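Long-range contacts in HTH-type transcriptional regulator cbl (Escherichia coli K12, PDB 2FYI), which acts as a LysR-type DNA-binding transcription factor that may serve as an accessory regulator of the cys regulon, seen here through its cofactor-binding domain: residues Asn10-Val15 with Glu38-Val43; Ser90-His95 with Leu177-Thr182. All blocks are in the same frame, centred on the assembly; numbering follows the deposited sequence. Where two conformers were deposited one is given.

Contact 1. Residues Asn10-Val15 with Glu38-Val43; sequences NDTSGV and ELFPEV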
loop_
_atom_site.group_PDB
_atom_site.type_symbol
_atom_site.label_atom_id
_atom_site.label_comp_id
_atom_site.label_asym_id
_atom_site.label_seq_id
_atom_site.Cartn_x
_atom_site.Cartn_y
_atom_site.Cartn_z
ATOM N N ASN A 10 17.730 22.616 19.717
ATOM C CA ASN A 10 18.878 21.969 19.084
ATOM C C ASN A 10 19.253 20.605 19.627
ATOM O O ASN A 10 19.744 19.758 18.889
ATOM C CB ASN A 10 20.113 22.848 19.243
ATOM C CG ASN A 10 20.569 23.436 17.943
ATOM O OD1 ASN A 10 20.149 22.990 16.860
ATOM N ND2 ASN A 10 21.438 24.450 18.030
ATOM N N ASP A 11 19.062 20.419 20.926
ATOM C CA ASP A 11 19.531 19.225 21.606
ATOM C C ASP A 11 18.385 18.412 22.177
ATOM O O ASP A 11 18.606 17.479 22.954
ATOM C CB ASP A 11 20.479 19.617 22.727
ATOM C CG ASP A 11 21.502 20.618 22.273
ATOM O OD1 ASP A 11 22.459 20.192 21.593
ATOM O OD2 ASP A 11 21.341 21.826 22.577
ATOM N N THR A 12 17.163 18.778 21.806
ATOM C CA THR A 12 16.021 17.970 22.157
ATOM C C THR A 12 16.228 16.600 21.550
ATOM O O THR A 12 16.654 16.468 20.418
ATOM C CB THR A 12 14.721 18.590 21.664
ATOM O OG1 THR A 12 14.474 19.792 22.390
ATOM C CG2 THR A 12 13.564 17.656 21.892
ATOM N N SER A 13 15.953 15.568 22.320
ATOM C CA SER A 13 16.248 14.218 21.866
ATOM C C SER A 13 15.155 13.237 22.311
ATOM O O SER A 13 14.493 13.448 23.352
ATOM C CB SER A 13 17.661 13.799 22.347
ATOM O OG SER A 13 17.709 12.518 22.971
ATOM N N GLY A 14 14.966 12.187 21.508
ATOM C CA GLY A 14 14.064 11.092 21.841
ATOM C C GLY A 14 13.563 10.436 20.571
ATOM O O GLY A 14 14.027 10.733 19.472
ATOM N N VAL A 15 12.591 9.554 20.709
ATOM C CA VAL A 15 12.057 8.902 19.548
ATOM C C VAL A 15 10.603 9.322 19.369
ATOM O O VAL A 15 9.793 9.183 20.281
ATOM C CB VAL A 15 12.139 7.386 19.697
ATOM C CG1 VAL A 15 11.714 6.721 18.404
ATOM C CG2 VAL A 15 13.538 6.969 20.104
ATOM N N GLU A 38 14.472 19.690 10.551
ATOM C CA GLU A 38 15.249 20.928 10.750
ATOM C C GLU A 38 15.099 21.411 12.176
ATOM O O GLU A 38 16.064 21.617 12.900
ATOM C CB GLU A 38 14.674 22.031 9.897
ATOM C CG GLU A 38 14.518 21.652 8.460
ATOM C CD GLU A 38 15.571 22.337 7.609
ATOM O OE1 GLU A 38 16.664 22.653 8.165
ATOM O OE2 GLU A 38 15.295 22.569 6.402
ATOM N N LEU A 39 13.849 21.611 12.559
ATOM C CA LEU A 39 13.508 22.084 13.877
ATOM C C LEU A 39 14.076 21.196 14.960
ATOM O O LEU A 39 14.614 21.682 15.931
ATOM C CB LEU A 39 12.000 22.096 14.018
ATOM C CG LEU A 39 11.505 22.750 15.285
ATOM C CD1 LEU A 39 11.656 24.229 15.045
ATOM C CD2 LEU A 39 10.050 22.374 15.549
ATOM N N PHE A 40 13.945 19.887 14.806
ATOM C CA PHE A 40 14.400 18.962 15.851
ATOM C C PHE A 40 15.445 17.989 15.338
ATOM O O PHE A 40 15.199 16.789 15.249
ATOM C CB PHE A 40 13.239 18.150 16.454
ATOM C CG PHE A 40 12.328 18.944 17.319
ATOM C CD1 PHE A 40 12.710 19.318 18.594
ATOM C CD2 PHE A 40 11.078 19.317 16.866
ATOM C CE1 PHE A 40 11.870 20.046 19.402
ATOM C CE2 PHE A 40 10.217 20.064 17.685
ATOM C CZ PHE A 40 10.620 20.422 18.954
ATOM N N PRO A 41 16.641 18.489 15.055
ATOM C CA PRO A 41 17.641 17.655 14.436
ATOM C C PRO A 41 18.044 16.459 15.287
ATOM O O PRO A 41 18.416 15.445 14.743
ATOM C CB PRO A 41 18.821 18.598 14.269
ATOM C CG PRO A 41 18.624 19.592 15.304
ATOM C CD PRO A 41 17.157 19.825 15.348
ATOM N N GLU A 42 17.965 16.548 16.604
ATOM C CA GLU A 42 18.383 15.419 17.431
ATOM C C GLU A 42 17.265 14.456 17.831
ATOM O O GLU A 42 17.486 13.563 18.636
ATOM C CB GLU A 42 19.081 15.906 18.685
ATOM C CG GLU A 42 20.336 16.642 18.380
ATOM C CD GLU A 42 21.451 15.718 17.951
ATOM O OE1 GLU A 42 22.269 15.380 18.851
ATOM O OE2 GLU A 42 21.499 15.334 16.747
ATOM N N VAL A 43 16.062 14.627 17.318
ATOM C CA VAL A 43 15.046 13.663 17.666
ATOM C C VAL A 43 14.875 12.665 16.547
ATOM O O VAL A 43 14.666 13.022 15.370
ATOM C CB VAL A 43 13.698 14.280 17.965
ATOM C CG1 VAL A 43 12.628 13.198 17.947
ATOM C CG2 VAL A 43 13.765 14.973 19.309
#
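This is a van der Waals contact at the start of a beta-alpha-beta unit in the periplasmic-binding-protein-like fold of the LysR cofactor-binding domain. The residues leading into strand 14-20 lie against the turn that carries the chain from helix 29-39 into the parallel strand 43-49. No hydrogen bond joins the two segments directly. The link between the strands begins one residue on, where Gly-14 and Arg-44 are joined by a backbone hydrogen bond. Phe-40 leaves the helix and opens a type I turn, closed by Val-43 N giving its hydrogen to Phe-40 O at 3.1 Å. With CG anti to its own carbonyl carbon, Phe-40 offers the CD1-CE1 edge of its ring to Thr-12. Thr-12 CB sits 3.7 Å from Phe-40 CD1, and Thr-12 OG1 lies in the ring plane at that edge. The same threonine puts CG2 anti to its backbone N, so that this methyl runs alongside Val-43 CG2 at 3.7 Å. Tyr-204 of helix 203-212 touches both Thr-12 and Val-43. Glu-42, its CG anti to the carbonyl carbon and its chain bent at chi2, lays CB by Thr-12 O and CG by Asn-10 O, its carboxylate leading away. At Gly-14 (phi 154°, psi -171°) a side chain would crowd the preceding carbonyl oxygen, Ser-13 O. Within the turn, Glu-42 O receives a CA-H...O contact from Ser-13 CA at 3.5 Å.

Contact 2. Residues Ser90-His95 with Leu177-Thr182; sequences SLLVPH and LIRLDT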
loop_
_atom_site.group_PDB
_atom_site.type_symbol
_atom_site.label_atom_id
_atom_site.label_comp_id
_atom_site.label_asym_id
_atom_site.label_seq_id
_atom_site.Cartn_x
_atom_site.Cartn_y
_atom_site.Cartn_z
ATOM N N SER A 90 -10.956 12.696 -6.606
ATOM C CA SER A 90 -11.149 13.072 -7.976
ATOM C C SER A 90 -11.119 11.854 -8.915
ATOM O O SER A 90 -10.899 10.720 -8.487
ATOM C CB SER A 90 -10.248 14.238 -8.381
ATOM O OG SER A 90 -8.898 13.856 -8.489
ATOM N N LEU A 91 -11.424 12.076 -10.187
ATOM C CA LEU A 91 -11.647 10.955 -11.093
ATOM C C LEU A 91 -10.432 10.838 -11.977
ATOM O O LEU A 91 -10.034 11.806 -12.618
ATOM C CB LEU A 91 -12.927 11.180 -11.910
ATOM C CG LEU A 91 -13.393 10.026 -12.802
ATOM C CD1 LEU A 91 -13.621 8.796 -11.988
ATOM C CD2 LEU A 91 -14.654 10.364 -13.525
ATOM N N LEU A 92 -9.816 9.662 -11.985
ATOM C CA LEU A 92 -8.597 9.441 -12.790
ATOM C C LEU A 92 -8.877 8.593 -14.039
ATOM O O LEU A 92 -9.302 7.454 -13.937
ATOM C CB LEU A 92 -7.513 8.789 -11.928
ATOM C CG LEU A 92 -6.125 8.541 -12.525
ATOM C CD1 LEU A 92 -5.464 9.842 -12.857
ATOM C CD2 LEU A 92 -5.248 7.737 -11.567
ATOM N N VAL A 93 -8.663 9.143 -15.219
ATOM C CA VAL A 93 -9.019 8.411 -16.447
ATOM C C VAL A 93 -7.942 8.509 -17.504
ATOM O O VAL A 93 -7.152 9.433 -17.484
ATOM C CB VAL A 93 -10.298 8.949 -17.105
ATOM C CG1 VAL A 93 -11.457 8.794 -16.161
ATOM C CG2 VAL A 93 -10.130 10.396 -17.513
ATOM N N PRO A 94 -7.880 7.546 -18.427
ATOM C CA PRO A 94 -6.911 7.661 -19.520
ATOM C C PRO A 94 -7.155 8.873 -20.417
ATOM O O PRO A 94 -8.280 9.353 -20.519
ATOM C CB PRO A 94 -7.115 6.370 -20.310
ATOM C CG PRO A 94 -7.818 5.456 -19.396
ATOM C CD PRO A 94 -8.639 6.288 -18.494
ATOM N N HIS A 95 -6.092 9.343 -21.067
ATOM C CA HIS A 95 -6.134 10.575 -21.868
ATOM C C HIS A 95 -7.311 10.666 -22.840
ATOM O O HIS A 95 -7.877 11.753 -23.032
ATOM C CB HIS A 95 -4.814 10.827 -22.631
ATOM C CG HIS A 95 -3.868 11.764 -21.935
ATOM N ND1 HIS A 95 -4.295 12.798 -21.128
ATOM C CD2 HIS A 95 -2.513 11.840 -21.951
ATOM C CE1 HIS A 95 -3.248 13.454 -20.658
ATOM N NE2 HIS A 95 -2.154 12.891 -21.139
ATOM N N LEU A 177 -2.546 9.882 -18.205
ATOM C CA LEU A 177 -3.774 9.893 -17.462
ATOM C C LEU A 177 -4.102 11.337 -17.191
ATOM O O LEU A 177 -3.223 12.195 -17.247
ATOM C CB LEU A 177 -3.602 9.166 -16.139
ATOM C CG LEU A 177 -3.069 7.746 -16.158
ATOM C CD1 LEU A 177 -3.222 7.188 -14.764
ATOM C CD2 LEU A 177 -3.819 6.906 -17.169
ATOM N N ILE A 178 -5.365 11.601 -16.872
ATOM C CA ILE A 178 -5.833 12.948 -16.553
ATOM C C ILE A 178 -6.803 12.885 -15.368
ATOM O O ILE A 178 -7.555 11.911 -15.225
ATOM C CB ILE A 178 -6.475 13.612 -17.799
ATOM C CG1 ILE A 178 -7.170 14.923 -17.440
ATOM C CG2 ILE A 178 -7.434 12.657 -18.490
ATOM C CD1 ILE A 178 -7.458 15.808 -18.656
ATOM N N ARG A 179 -6.765 13.898 -14.503
ATOM C CA ARG A 179 -7.683 13.976 -13.358
ATOM C C ARG A 179 -8.908 14.838 -13.684
ATOM O O ARG A 179 -8.763 15.972 -14.061
ATOM C CB ARG A 179 -6.945 14.526 -12.137
ATOM C CG ARG A 179 -6.275 13.450 -11.311
ATOM C CD ARG A 179 -4.897 13.860 -10.714
ATOM N NE ARG A 179 -4.186 12.685 -10.172
ATOM C CZ ARG A 179 -4.471 12.101 -8.993
ATOM N NH1 ARG A 179 -5.425 12.604 -8.201
ATOM N NH2 ARG A 179 -3.791 11.026 -8.592
ATOM N N LEU A 180 -10.111 14.305 -13.570
ATOM C CA LEU A 180 -11.295 15.130 -13.797
ATOM C C LEU A 180 -11.897 15.528 -12.444
ATOM O O LEU A 180 -11.948 14.710 -11.497
ATOM C CB LEU A 180 -12.312 14.390 -14.649
ATOM C CG LEU A 180 -11.841 13.807 -15.995
ATOM C CD1 LEU A 180 -12.930 13.113 -16.811
ATOM C CD2 LEU A 180 -11.218 14.912 -16.777
ATOM N N ASP A 181 -12.313 16.785 -12.333
ATOM C CA ASP A 181 -12.717 17.366 -11.055
ATOM C C ASP A 181 -14.118 16.881 -10.687
ATOM O O ASP A 181 -15.068 17.104 -11.434
ATOM C CB ASP A 181 -12.698 18.896 -11.189
ATOM C CG ASP A 181 -13.285 19.626 -9.961
ATOM O OD1 ASP A 181 -14.162 19.059 -9.280
ATOM O OD2 ASP A 181 -12.887 20.787 -9.677
ATOM N N THR A 182 -14.254 16.221 -9.539
ATOM C CA THR A 182 -15.564 15.752 -9.100
ATOM C C THR A 182 -15.943 16.216 -7.698
ATOM O O THR A 182 -16.675 15.531 -7.000
ATOM C CB THR A 182 -15.668 14.211 -9.139
ATOM O OG1 THR A 182 -14.698 13.629 -8.250
ATOM C CG2 THR A 182 -15.440 13.696 -10.533
#
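Leu-92 crosses Leu-177 obliquely, its CD2 meeting Leu-177 CD1 at 3.8 Å while its other methyl, CD1, rests against Leu-177 CB. The chain gets there with CG anti to the backbone N (chi1 -176°). Arg-179 faces Leu-92 in a non-hydrogen-bonded antiparallel pair, and its CG lies 4.0 Å from Leu-92 CD1. Helix 148-157 packs on this face, Lys-152 touching Leu-92 and Arg-179, and Val-155 touching Leu-177. An alanine in place of Leu-92 would remove both methyls and would probably loosen the packing among Leu-177, the aliphatic part of Arg-179 and that helix. The chain of Arg-179 bends at chi2, and its NH2 is held by a salt bridge to Glu-174 and a hydrogen bond to Ser-168.

Strand 177-180 pairs antiparallel with the end of the long strand 79-94, the short axes at 153°, in the mixed sheet of the cofactor-binding domain; the backbones of Ser-90 and Leu-92 hydrogen-bond on to Val-164 and Gly-162 of strand 161-165. Leu-91 and Leu-180 exchange two hydrogen bonds, Leu-91 N to Leu-180 O at 3.0 Å and Leu-180 N back to Leu-91 O. Val-93 and Ile-178 do the same, the bond from Val-93 N to Ile-178 O being nearly straight at 174°. These four side chains share the other face, where Val-93 CG2 lies beside Ile-178 CG2 at 3.7 Å and reaches Leu-180 CD1. One face of the His-95 ring lies over Leu-177 N. Main-chain bonds thus set the register, while apolar side chains meet on both faces and the one arginine takes its charge partner from outside the strand pair.

Overall arrangement
Contact 1 is complete before contact 2 starts in sequence, and the two lie on opposite sides of the chain's centre, their own centres 41 Å apart and their nearest atoms about 27 Å apart. Both nevertheless reach the same mixed sheet. Contact 1 lies where strands 14-20 and 43-49 begin, while contact 2 joins the end of the long strand 79-94 to strand 177-180. Strands 66-69 and 189-196 connect them: 66-69 pairs with 14-20 and with 189-196, which in turn pairs with 79-94. This spread is consistent with the periplasmic-binding-protein fold of LysR-type regulators, in which two lobes joined by crossing strands flank the cofactor site; the two contacts probably lie in different lobes.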